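PDB 2HUN: 336aa long hypothetical dTDP-glucose 4,6-dehydratase from Pyrococcus horikoshii, which binds NAD(+) and probably acts as a dTDP-glucose 4,6-dehydratase, removing water from the nucleotide-linked sugar. Local coordinates for residues M4-T9 against P28-I33; S17-Y22 against D222-I227; D77-L82 against P118-V123. All coordinates share one frame; numbering follows the deposited sequence.

Contact 1: residues M4-T9 against P28-I33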
loop_
_atom_site.group_PDB
_atom_site.type_symbol
_atom_site.label_atom_id
_atom_site.label_comp_id
_atom_site.label_asym_id
_atom_site.label_seq_id
_atom_site.Cartn_x
_atom_site.Cartn_y
_atom_site.Cartn_z
ATOM N N MET A 4 -0.893 -22.435 22.749
ATOM C CA MET A 4 -0.586 -21.790 21.483
ATOM C C MET A 4 0.767 -21.089 21.592
ATOM O O MET A 4 1.022 -20.389 22.570
ATOM C CB MET A 4 -1.694 -20.781 21.159
ATOM C CG MET A 4 -1.514 -19.989 19.874
ATOM S SD MET A 4 -2.994 -18.991 19.498
ATOM C CE MET A 4 -2.932 -18.959 17.696
ATOM N N LYS A 5 1.644 -21.306 20.612
ATOM C CA LYS A 5 2.957 -20.657 20.598
ATOM C C LYS A 5 2.847 -19.429 19.698
ATOM O O LYS A 5 2.455 -19.542 18.538
ATOM C CB LYS A 5 4.035 -21.575 20.015
ATOM C CG LYS A 5 4.151 -22.946 20.650
ATOM C CD LYS A 5 5.344 -23.690 20.060
ATOM C CE LYS A 5 5.137 -25.193 20.118
ATOM N NZ LYS A 5 4.800 -25.649 21.488
ATOM N N LEU A 6 3.207 -18.263 20.221
ATOM C CA LEU A 6 3.126 -17.041 19.431
ATOM C C LEU A 6 4.468 -16.390 19.175
ATOM O O LEU A 6 5.347 -16.388 20.033
ATOM C CB LEU A 6 2.245 -15.998 20.125
ATOM C CG LEU A 6 0.790 -16.316 20.469
ATOM C CD1 LEU A 6 0.181 -15.108 21.186
ATOM C CD2 LEU A 6 0.008 -16.650 19.208
ATOM N N LEU A 7 4.609 -15.837 17.977
ATOM C CA LEU A 7 5.796 -15.090 17.613
ATOM C C LEU A 7 5.296 -13.652 17.640
ATOM O O LEU A 7 4.390 -13.302 16.885
ATOM C CB LEU A 7 6.264 -15.419 16.194
ATOM C CG LEU A 7 7.402 -14.503 15.728
ATOM C CD1 LEU A 7 8.667 -14.802 16.544
ATOM C CD2 LEU A 7 7.662 -14.703 14.239
ATOM N N VAL A 8 5.845 -12.835 18.530
ATOM C CA VAL A 8 5.446 -11.436 18.619
ATOM C C VAL A 8 6.597 -10.563 18.132
ATOM O O VAL A 8 7.656 -10.536 18.761
ATOM C CB VAL A 8 5.106 -11.025 20.076
ATOM C CG1 VAL A 8 4.810 -9.529 20.137
ATOM C CG2 VAL A 8 3.904 -11.832 20.595
ATOM N N THR A 9 6.405 -9.866 17.010
ATOM C CA THR A 9 7.461 -8.993 16.490
ATOM C C THR A 9 7.309 -7.622 17.143
ATOM O O THR A 9 6.194 -7.183 17.447
ATOM C CB THR A 9 7.396 -8.826 14.939
ATOM O OG1 THR A 9 6.281 -7.999 14.585
ATOM C CG2 THR A 9 7.265 -10.190 14.249
ATOM N N PRO A 28 -1.929 -19.348 30.798
ATOM C CA PRO A 28 -0.913 -20.146 31.496
ATOM C C PRO A 28 -0.092 -21.090 30.620
ATOM O O PRO A 28 1.096 -21.288 30.863
ATOM C CB PRO A 28 -1.726 -20.926 32.524
ATOM C CG PRO A 28 -2.923 -20.078 32.764
ATOM C CD PRO A 28 -3.254 -19.519 31.421
ATOM N N ASP A 29 -0.723 -21.673 29.605
ATOM C CA ASP A 29 -0.036 -22.624 28.734
ATOM C C ASP A 29 0.492 -22.100 27.408
ATOM O O ASP A 29 1.058 -22.858 26.618
ATOM C CB ASP A 29 -0.938 -23.831 28.470
ATOM C CG ASP A 29 -1.073 -24.726 29.686
ATOM O OD1 ASP A 29 -0.029 -25.144 30.230
ATOM O OD2 ASP A 29 -2.213 -25.013 30.099
ATOM N N TRP A 30 0.317 -20.810 27.158
ATOM C CA TRP A 30 0.805 -20.225 25.918
ATOM C C TRP A 30 2.287 -19.898 26.042
ATOM O O TRP A 30 2.814 -19.774 27.146
ATOM C CB TRP A 30 0.026 -18.953 25.589
ATOM C CG TRP A 30 -1.348 -19.186 25.043
ATOM C CD1 TRP A 30 -2.206 -20.204 25.363
ATOM C CD2 TRP A 30 -2.063 -18.328 24.146
ATOM N NE1 TRP A 30 -3.411 -20.028 24.724
ATOM C CE2 TRP A 30 -3.351 -18.885 23.972
ATOM C CE3 TRP A 30 -1.741 -17.141 23.477
ATOM C CZ2 TRP A 30 -4.320 -18.291 23.153
ATOM C CZ3 TRP A 30 -2.706 -16.548 22.662
ATOM C CH2 TRP A 30 -3.982 -17.128 22.509
ATOM N N GLU A 31 2.954 -19.765 24.903
ATOM C CA GLU A 31 4.372 -19.439 24.875
ATOM C C GLU A 31 4.623 -18.284 23.914
ATOM O O GLU A 31 3.936 -18.139 22.903
ATOM C CB GLU A 31 5.191 -20.649 24.436
ATOM C CG GLU A 31 5.212 -21.788 25.434
ATOM C CD GLU A 31 5.999 -22.976 24.920
ATOM O OE1 GLU A 31 7.172 -22.791 24.540
ATOM O OE2 GLU A 31 5.443 -24.094 24.892
ATOM N N VAL A 32 5.621 -17.469 24.227
ATOM C CA VAL A 32 5.943 -16.332 23.393
ATOM C C VAL A 32 7.415 -16.223 23.013
ATOM O O VAL A 32 8.307 -16.394 23.843
ATOM C CB VAL A 32 5.543 -15.019 24.087
ATOM C CG1 VAL A 32 6.138 -13.834 23.337
ATOM C CG2 VAL A 32 4.021 -14.905 24.154
ATOM N N ILE A 33 7.653 -15.952 21.740
ATOM C CA ILE A 33 8.992 -15.731 21.241
ATOM C C ILE A 33 8.905 -14.303 20.744
ATOM O O ILE A 33 8.111 -14.004 19.852
ATOM C CB ILE A 33 9.350 -16.622 20.050
ATOM C CG1 ILE A 33 9.434 -18.083 20.486
ATOM C CG2 ILE A 33 10.668 -16.154 19.454
ATOM C CD1 ILE A 33 9.659 -19.042 19.332
#

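Contact 2: residues S17-Y22 against D222-I227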
loop_
_atom_site.group_PDB
_atom_site.type_symbol
_atom_site.label_atom_id
_atom_site.label_comp_id
_atom_site.label_asym_id
_atom_site.label_seq_id
_atom_site.Cartn_x
_atom_site.Cartn_y
_atom_site.Cartn_z
ATOM N N SER A 17 5.145 -4.963 24.331
ATOM C CA SER A 17 5.395 -5.374 25.712
ATOM C C SER A 17 4.094 -5.551 26.470
ATOM O O SER A 17 3.922 -6.528 27.194
ATOM C CB SER A 17 6.265 -4.343 26.433
ATOM O OG SER A 17 7.595 -4.408 25.957
ATOM N N ASN A 18 3.183 -4.597 26.327
ATOM C CA ASN A 18 1.896 -4.707 26.998
ATOM C C ASN A 18 1.172 -5.980 26.538
ATOM O O ASN A 18 0.555 -6.674 27.341
ATOM C CB ASN A 18 1.038 -3.476 26.686
ATOM C CG ASN A 18 1.301 -2.328 27.645
ATOM O OD1 ASN A 18 0.905 -2.378 28.804
ATOM N ND2 ASN A 18 1.974 -1.294 27.164
ATOM N N PHE A 19 1.256 -6.278 25.242
ATOM C CA PHE A 19 0.609 -7.463 24.688
ATOM C C PHE A 19 1.190 -8.730 25.311
ATOM O O PHE A 19 0.456 -9.577 25.823
ATOM C CB PHE A 19 0.798 -7.515 23.167
ATOM C CG PHE A 19 0.113 -8.687 22.507
ATOM C CD1 PHE A 19 -1.274 -8.712 22.355
ATOM C CD2 PHE A 19 0.853 -9.777 22.062
ATOM C CE1 PHE A 19 -1.909 -9.801 21.769
ATOM C CE2 PHE A 19 0.228 -10.874 21.474
ATOM C CZ PHE A 19 -1.158 -10.885 21.328
ATOM N N ILE A 20 2.515 -8.852 25.265
ATOM C CA ILE A 20 3.193 -10.016 25.819
ATOM C C ILE A 20 2.870 -10.263 27.298
ATOM O O ILE A 20 2.565 -11.387 27.682
ATOM C CB ILE A 20 4.724 -9.899 25.636
ATOM C CG1 ILE A 20 5.054 -9.966 24.141
ATOM C CG2 ILE A 20 5.435 -11.001 26.427
ATOM C CD1 ILE A 20 6.530 -9.790 23.790
ATOM N N ARG A 21 2.928 -9.223 28.125
ATOM C CA ARG A 21 2.624 -9.385 29.547
ATOM C C ARG A 21 1.180 -9.876 29.713
ATOM O O ARG A 21 0.899 -10.805 30.478
ATOM C CB ARG A 21 2.811 -8.054 30.288
ATOM C CG ARG A 21 2.759 -8.175 31.814
ATOM C CD ARG A 21 3.177 -6.868 32.487
ATOM N NE ARG A 21 4.515 -6.430 32.082
ATOM C CZ ARG A 21 5.649 -6.838 32.653
ATOM N NH1 ARG A 21 5.623 -7.699 33.663
ATOM N NH2 ARG A 21 6.817 -6.384 32.210
ATOM N N TYR A 22 0.267 -9.242 28.985
ATOM C CA TYR A 22 -1.145 -9.609 29.031
ATOM C C TYR A 22 -1.338 -11.072 28.609
ATOM O O TYR A 22 -1.961 -11.865 29.314
ATOM C CB TYR A 22 -1.939 -8.697 28.093
ATOM C CG TYR A 22 -3.400 -9.051 27.975
ATOM C CD1 TYR A 22 -4.335 -8.529 28.864
ATOM C CD2 TYR A 22 -3.850 -9.907 26.963
ATOM C CE1 TYR A 22 -5.694 -8.847 28.747
ATOM C CE2 TYR A 22 -5.199 -10.232 26.840
ATOM C CZ TYR A 22 -6.113 -9.698 27.734
ATOM O OH TYR A 22 -7.445 -10.014 27.620
ATOM N N ASP A 222 -6.856 -2.225 26.186
ATOM C CA ASP A 222 -8.046 -2.431 25.362
ATOM C C ASP A 222 -7.635 -2.770 23.932
ATOM O O ASP A 222 -8.301 -3.556 23.259
ATOM C CB ASP A 222 -8.937 -1.184 25.359
ATOM C CG ASP A 222 -9.970 -1.205 26.466
ATOM O OD1 ASP A 222 -10.454 -2.305 26.810
ATOM O OD2 ASP A 222 -10.313 -0.119 26.980
ATOM N N HIS A 223 -6.551 -2.160 23.461
ATOM C CA HIS A 223 -6.051 -2.449 22.125
ATOM C C HIS A 223 -5.609 -3.914 22.171
ATOM O O HIS A 223 -5.946 -4.710 21.294
ATOM C CB HIS A 223 -4.856 -1.549 21.781
ATOM C CG HIS A 223 -4.249 -1.822 20.433
ATOM N ND1 HIS A 223 -2.942 -1.501 20.127
ATOM C CD2 HIS A 223 -4.774 -2.370 19.309
ATOM C CE1 HIS A 223 -2.687 -1.844 18.876
ATOM N NE2 HIS A 223 -3.783 -2.373 18.358
ATOM N N VAL A 224 -4.869 -4.260 23.219
ATOM C CA VAL A 224 -4.366 -5.617 23.420
ATOM C C VAL A 224 -5.497 -6.642 23.408
ATOM O O VAL A 224 -5.384 -7.689 22.772
ATOM C CB VAL A 224 -3.584 -5.718 24.760
ATOM C CG1 VAL A 224 -3.461 -7.165 25.190
ATOM C CG2 VAL A 224 -2.188 -5.119 24.589
ATOM N N ARG A 225 -6.587 -6.335 24.105
ATOM C CA ARG A 225 -7.732 -7.237 24.160
ATOM C C ARG A 225 -8.328 -7.423 22.772
ATOM O O ARG A 225 -8.743 -8.533 22.406
ATOM C CB ARG A 225 -8.787 -6.698 25.136
ATOM C CG ARG A 225 -8.389 -6.862 26.608
ATOM C CD ARG A 225 -9.305 -6.085 27.552
ATOM N NE ARG A 225 -8.884 -6.202 28.951
ATOM C CZ ARG A 225 -9.099 -7.268 29.721
ATOM N NH1 ARG A 225 -9.739 -8.327 29.237
ATOM N NH2 ARG A 225 -8.660 -7.287 30.975
ATOM N N ALA A 226 -8.363 -6.337 21.997
ATOM C CA ALA A 226 -8.882 -6.389 20.637
ATOM C C ALA A 226 -7.993 -7.287 19.773
ATOM O O ALA A 226 -8.494 -8.124 19.031
ATOM C CB ALA A 226 -8.942 -4.981 20.040
ATOM N N ILE A 227 -6.677 -7.109 19.861
ATOM C CA ILE A 227 -5.756 -7.930 19.080
ATOM C C ILE A 227 -5.966 -9.410 19.416
ATOM O O ILE A 227 -6.019 -10.260 18.522
ATOM C CB ILE A 227 -4.277 -7.545 19.359
ATOM C CG1 ILE A 227 -4.007 -6.122 18.856
ATOM C CG2 ILE A 227 -3.337 -8.552 18.687
ATOM C CD1 ILE A 227 -2.576 -5.622 19.058
#

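Contact 3: residues D77-L82 against P118-V123. With NAD (nicotinamide-adenine-dinucleotide), chain C.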
loop_
_atom_site.group_PDB
_atom_site.type_symbol
_atom_site.label_atom_id
_atom_site.label_comp_id
_atom_site.label_asym_id
_atom_site.label_seq_id
_atom_site.Cartn_x
_atom_site.Cartn_y
_atom_site.Cartn_z
ATOM N N ASP A 77 2.342 -21.127 16.343
ATOM C CA ASP A 77 0.952 -21.333 15.944
ATOM C C ASP A 77 0.331 -20.019 15.495
ATOM O O ASP A 77 -0.646 -20.006 14.744
ATOM C CB ASP A 77 0.135 -21.872 17.115
ATOM C CG ASP A 77 0.688 -23.165 17.658
ATOM O OD1 ASP A 77 0.686 -24.165 16.916
ATOM O OD2 ASP A 77 1.130 -23.176 18.819
ATOM N N GLY A 78 0.895 -18.918 15.976
ATOM C CA GLY A 78 0.379 -17.608 15.623
ATOM C C GLY A 78 1.476 -16.564 15.561
ATOM O O GLY A 78 2.527 -16.716 16.190
ATOM N N VAL A 79 1.230 -15.507 14.792
ATOM C CA VAL A 79 2.185 -14.424 14.630
ATOM C C VAL A 79 1.476 -13.082 14.787
ATOM O O VAL A 79 0.538 -12.785 14.051
ATOM C CB VAL A 79 2.845 -14.462 13.238
ATOM C CG1 VAL A 79 3.780 -13.274 13.075
ATOM C CG2 VAL A 79 3.613 -15.771 13.053
ATOM N N VAL A 80 1.918 -12.286 15.757
ATOM C CA VAL A 80 1.346 -10.965 15.993
ATOM C C VAL A 80 2.449 -9.981 15.618
ATOM O O VAL A 80 3.445 -9.854 16.329
ATOM C CB VAL A 80 0.937 -10.791 17.466
ATOM C CG1 VAL A 80 0.429 -9.376 17.706
ATOM C CG2 VAL A 80 -0.153 -11.805 17.821
ATOM N N HIS A 81 2.258 -9.295 14.491
ATOM C CA HIS A 81 3.226 -8.368 13.864
ATOM C C HIS A 81 3.131 -6.898 14.357
ATOM O O HIS A 81 2.402 -6.079 13.812
ATOM C CB HIS A 81 3.021 -8.422 12.349
ATOM C CG HIS A 81 4.168 -7.731 11.659
ATOM N ND1 HIS A 81 5.460 -7.858 12.051
ATOM C CD2 HIS A 81 4.125 -6.891 10.540
ATOM C CE1 HIS A 81 6.177 -7.114 11.187
ATOM N NE2 HIS A 81 5.403 -6.523 10.272
ATOM N N LEU A 82 3.915 -6.505 15.358
ATOM C CA LEU A 82 3.907 -5.127 15.835
ATOM C C LEU A 82 5.137 -4.339 15.393
ATOM O O LEU A 82 5.128 -3.109 15.416
ATOM C CB LEU A 82 3.808 -5.104 17.359
ATOM C CG LEU A 82 2.473 -5.621 17.896
ATOM C CD1 LEU A 82 2.713 -6.606 19.034
ATOM C CD2 LEU A 82 1.628 -4.455 18.355
ATOM N N PRO A 118 2.046 -21.883 5.910
ATOM C CA PRO A 118 0.846 -21.155 5.490
ATOM C C PRO A 118 -0.383 -21.272 6.392
ATOM O O PRO A 118 -1.339 -20.517 6.231
ATOM C CB PRO A 118 0.595 -21.691 4.079
ATOM C CG PRO A 118 1.136 -23.084 4.144
ATOM C CD PRO A 118 2.426 -22.892 4.905
ATOM N N GLU A 119 -0.362 -22.195 7.346
ATOM C CA GLU A 119 -1.507 -22.362 8.233
ATOM C C GLU A 119 -1.403 -21.539 9.518
ATOM O O GLU A 119 -2.347 -21.492 10.309
ATOM C CB GLU A 119 -1.684 -23.840 8.577
ATOM C CG GLU A 119 -1.620 -24.733 7.351
ATOM C CD GLU A 119 -1.988 -26.170 7.648
ATOM O OE1 GLU A 119 -1.574 -26.682 8.711
ATOM O OE2 GLU A 119 -2.679 -26.791 6.811
ATOM N N VAL A 120 -0.262 -20.886 9.718
ATOM C CA VAL A 120 -0.062 -20.073 10.916
ATOM C C VAL A 120 -1.068 -18.917 10.950
ATOM O O VAL A 120 -1.393 -18.342 9.913
ATOM C CB VAL A 120 1.381 -19.496 10.966
ATOM C CG1 VAL A 120 1.536 -18.369 9.961
ATOM C CG2 VAL A 120 1.708 -19.017 12.372
ATOM N N ARG A 121 -1.571 -18.593 12.137
ATOM C CA ARG A 121 -2.523 -17.495 12.282
ATOM C C ARG A 121 -1.719 -16.201 12.360
ATOM O O ARG A 121 -0.918 -16.019 13.272
ATOM C CB ARG A 121 -3.361 -17.685 13.547
ATOM C CG ARG A 121 -4.301 -16.523 13.874
ATOM C CD ARG A 121 -5.255 -16.204 12.730
ATOM N NE ARG A 121 -6.135 -15.091 13.075
ATOM C CZ ARG A 121 -6.724 -14.296 12.189
ATOM N NH1 ARG A 121 -6.531 -14.487 10.892
ATOM N NH2 ARG A 121 -7.511 -13.308 12.601
ATOM N N PHE A 122 -1.945 -15.303 11.408
ATOM C CA PHE A 122 -1.207 -14.045 11.333
ATOM C C PHE A 122 -2.047 -12.780 11.529
ATOM O O PHE A 122 -3.069 -12.600 10.877
ATOM C CB PHE A 122 -0.499 -13.993 9.976
ATOM C CG PHE A 122 0.233 -12.712 9.702
ATOM C CD1 PHE A 122 1.269 -12.282 10.526
ATOM C CD2 PHE A 122 -0.072 -11.968 8.574
ATOM C CE1 PHE A 122 1.993 -11.127 10.217
ATOM C CE2 PHE A 122 0.638 -10.822 8.257
ATOM C CZ PHE A 122 1.676 -10.396 9.078
ATOM N N VAL A 123 -1.610 -11.917 12.441
ATOM C CA VAL A 123 -2.290 -10.653 12.690
ATOM C C VAL A 123 -1.301 -9.527 12.402
ATOM O O VAL A 123 -0.259 -9.428 13.045
ATOM C CB VAL A 123 -2.777 -10.525 14.147
ATOM C CG1 VAL A 123 -3.263 -9.102 14.401
ATOM C CG2 VAL A 123 -3.908 -11.520 14.413
HETATM P PA NAD C . 7.444 1.356 19.378
HETATM O O1A NAD C . 8.218 2.319 18.579
HETATM O O2A NAD C . 7.297 1.569 20.845
HETATM O O5B NAD C . 8.127 -0.081 19.176
HETATM C C5B NAD C . 8.367 -0.672 17.890
HETATM C C4B NAD C . 9.145 -1.955 18.211
HETATM O O4B NAD C . 9.414 -2.692 17.002
HETATM C C3B NAD C . 10.522 -1.631 18.857
HETATM O O3B NAD C . 10.751 -2.479 19.996
HETATM C C2B NAD C . 11.507 -1.822 17.689
HETATM O O2B NAD C . 12.851 -2.155 18.039
HETATM C C1B NAD C . 10.815 -2.908 16.865
HETATM N N9A NAD C . 11.161 -2.888 15.426
HETATM C C8A NAD C . 11.080 -1.861 14.560
HETATM N N7A NAD C . 11.488 -2.265 13.358
HETATM C C5A NAD C . 11.832 -3.546 13.438
HETATM C C6A NAD C . 12.335 -4.510 12.521
HETATM N N6A NAD C . 12.579 -4.243 11.245
HETATM N N1A NAD C . 12.582 -5.810 13.021
HETATM C C2A NAD C . 12.338 -6.113 14.369
HETATM N N3A NAD C . 11.867 -5.204 15.233
HETATM C C4A NAD C . 11.621 -3.952 14.768
HETATM O O3 NAD C . 5.969 1.484 18.800
HETATM P PN NAD C . 4.550 0.864 19.128
HETATM O O1N NAD C . 3.743 2.082 19.424
HETATM O O2N NAD C . 4.612 -0.122 20.227
HETATM O O5D NAD C . 4.007 0.302 17.713
HETATM C C5D NAD C . 3.604 -1.052 17.488
HETATM C C4D NAD C . 2.749 -1.111 16.196
HETATM O O4D NAD C . 1.466 -0.498 16.405
HETATM C C3D NAD C . 3.422 -0.408 15.010
HETATM O O3D NAD C . 3.258 -1.241 13.832
HETATM C C2D NAD C . 2.639 0.930 14.892
HETATM O O2D NAD C . 2.635 1.377 13.533
HETATM C C1D NAD C . 1.269 0.529 15.415
HETATM N N1N NAD C . 0.482 1.626 16.015
HETATM C C2N NAD C . 0.867 2.269 17.240
HETATM C C3N NAD C . 0.056 3.297 17.751
HETATM C C7N NAD C . 0.403 4.026 19.069
HETATM O O7N NAD C . -0.433 4.794 19.562
HETATM N N7N NAD C . 1.574 3.803 19.653
HETATM C C4N NAD C . -1.120 3.688 17.061
HETATM C C5N NAD C . -1.481 3.046 15.858
HETATM C C6N NAD C . -0.692 2.014 15.326
#

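Contact 1: residues M4-T9 against P28-I33
Leu6 N donates a hydrogen bond to Glu31 O over 2.8 Å, almost straight at 174°, and the same oxygen also receives a weaker CA-H...O contact from Lys5. Glu31 N binds Met4 O at 3.1 Å. Two further bonds, Ile33 N to Leu6 O and Val8 N to Ile33 O, carry the ladder on. Lys5, Leu6 and Leu7 thereby pair in parallel with Glu31, Val32 and Ile33. These are the first two strands of the NAD-binding Rossmann fold; with helix 14-26 linking them, they form the opening beta-alpha-beta unit, and this contact is its strand pairing. The last residues of the first strand lead to a glycine-rich turn whose sequence is consistent with a GxGxxG (Rossmann-type) motif.

At the N-terminal end of the ladder, Met4 lies alongside Trp30, the two side chains pointing the same way. Met4 CB rests above the five-membered ring of Trp30, 3.9 Å from its centroid, as a CH-pi contact. The chain is extended (chi2 173°), and SD reaches the same indole as a Met-aromatic contact, 4.0 Å from the six-membered centroid and 25° off the normal. Leu6 CD1 comes instead to the indole edge, near its plane, 3.5 Å from Trp30 CZ3. Leu231 of helix 220-233 touches both Leu6 and Trp30, while His27 stacks on the indole.

On the sheet face opposite Leu6, Lys5 and Glu31 run side by side to a long salt bridge, Lys5 NZ to Glu31 OE2 at 3.8 Å. Further along that face, Leu7 CD1 packs on Ile33 CG2 at 3.8 Å.

Contact 2: residues S17-Y22 against D222-I227
Apolar contacts centre on Val224, whose CG1 enters between the Phe19 and Tyr22 rings while CG2 lies on the helix backbone. CG1 sits over one face of the Tyr22 ring, 3.3 Å from Tyr22 CD2, which is tight for two carbons. The same methyl is 3.9 Å from Phe19 CD1, while CG2 is 3.7 Å from Phe19 CA. One turn on, Ile227 CG2 meets Phe19 CE1 at 3.6 Å.

The polar part of the contact is the Tyr22 and Arg225 pair, whose side chains cross at about a right angle with ring and guanidinium planes 76° apart. Tyr22 points its CB toward the second helix, CG continues anti to the backbone N (chi1 176°), and CE1 stands over the centre of the guanidinium. Tyr22 OH is 3.3 Å from Arg225 NH1, but the angle is too poor for a hydrogen bond. Glu228 OE1 binds that hydroxyl, and Glu221 forms a salt bridge with Arg225 NH2.

The helix axes approach to 9.5 Å at a signed angle of -65°, and Phe19 and Ile227 both touch Val80 of strand 78-81, so the two helices pack over one face of the Rossmann sheet.

Contact 3: residues D77-L82 against P118-V123
Val79 CG1 and Phe122 CG both stand anti to their own backbone N (chi1 177° and 176°), and the Phe122 ring leans across to the neighbouring strand, from Val79 on toward His81. Its CD1 lies 3.7 Å from Val79 CG1, and its CE1 is 3.6 Å from His81 CB. The strands carrying them are adjacent and parallel in the Rossmann sheet, with axes only 9° apart, and are joined as a beta-alpha-beta crossover through helices that include 96-116. Leu109 and Ile113 of that helix cover Phe122. Val80 and Val123 share the opposite sheet face.

Four backbone bonds define the register. Arg121 N reaches Asp77 O at the start; Val79 N then bonds to Arg121 O at 2.7 Å, the shortest of the set. Val123 N follows on Val79 O, and His81 N ends the ladder on Val123 O. The strands come close at Gly78, whose CA is 3.1 Å from Arg121 O in a CA-H...O contact. Beside the start of the ladder, Val120 CG2 packs on Val79 CG2 at 3.8 Å.

Two buried polar side chains are satisfied from outside the pair: Arg121 NE and NH2 bond to the carbonyls of Leu231 and Val230 near the C-terminal end of helix 220-233, whose negative end would probably favour the cation, with Ser174 OG also holding NH2. The His81 ring is fixed through both nitrogens, ND1 with Thr9 OG1 and NE2 with Thr106 OG1. Just past the strand, the backbone meets the cofactor: O3D, a hydroxyl of the nicotinamide ribose of NAD, donates a hydrogen bond to Leu82 O over 3.1 Å.

From the N terminus, strand 5-9 opens contact 1, and helix 14-26 opens contact 2 before residues 28-33 close the first loop, so contacts 1 and 2 cross along the chain. Contact 3 follows in series after contact 1: residues 77-82 open it and 118-123 close it, 36 residues later. Only at 222-227, 200 residues beyond its first segment, does contact 2 close, with contact 3 nested inside its loop. In space, strands 5-9 and 78-81 are sheet neighbours, joining contacts 1 and 3 through a hydrogen bond from Lys5 N to Asp77 OD2. Val8 packs on Phe19 and Ile20, tying helix 14-26 of contact 2 to the strands of contact 1.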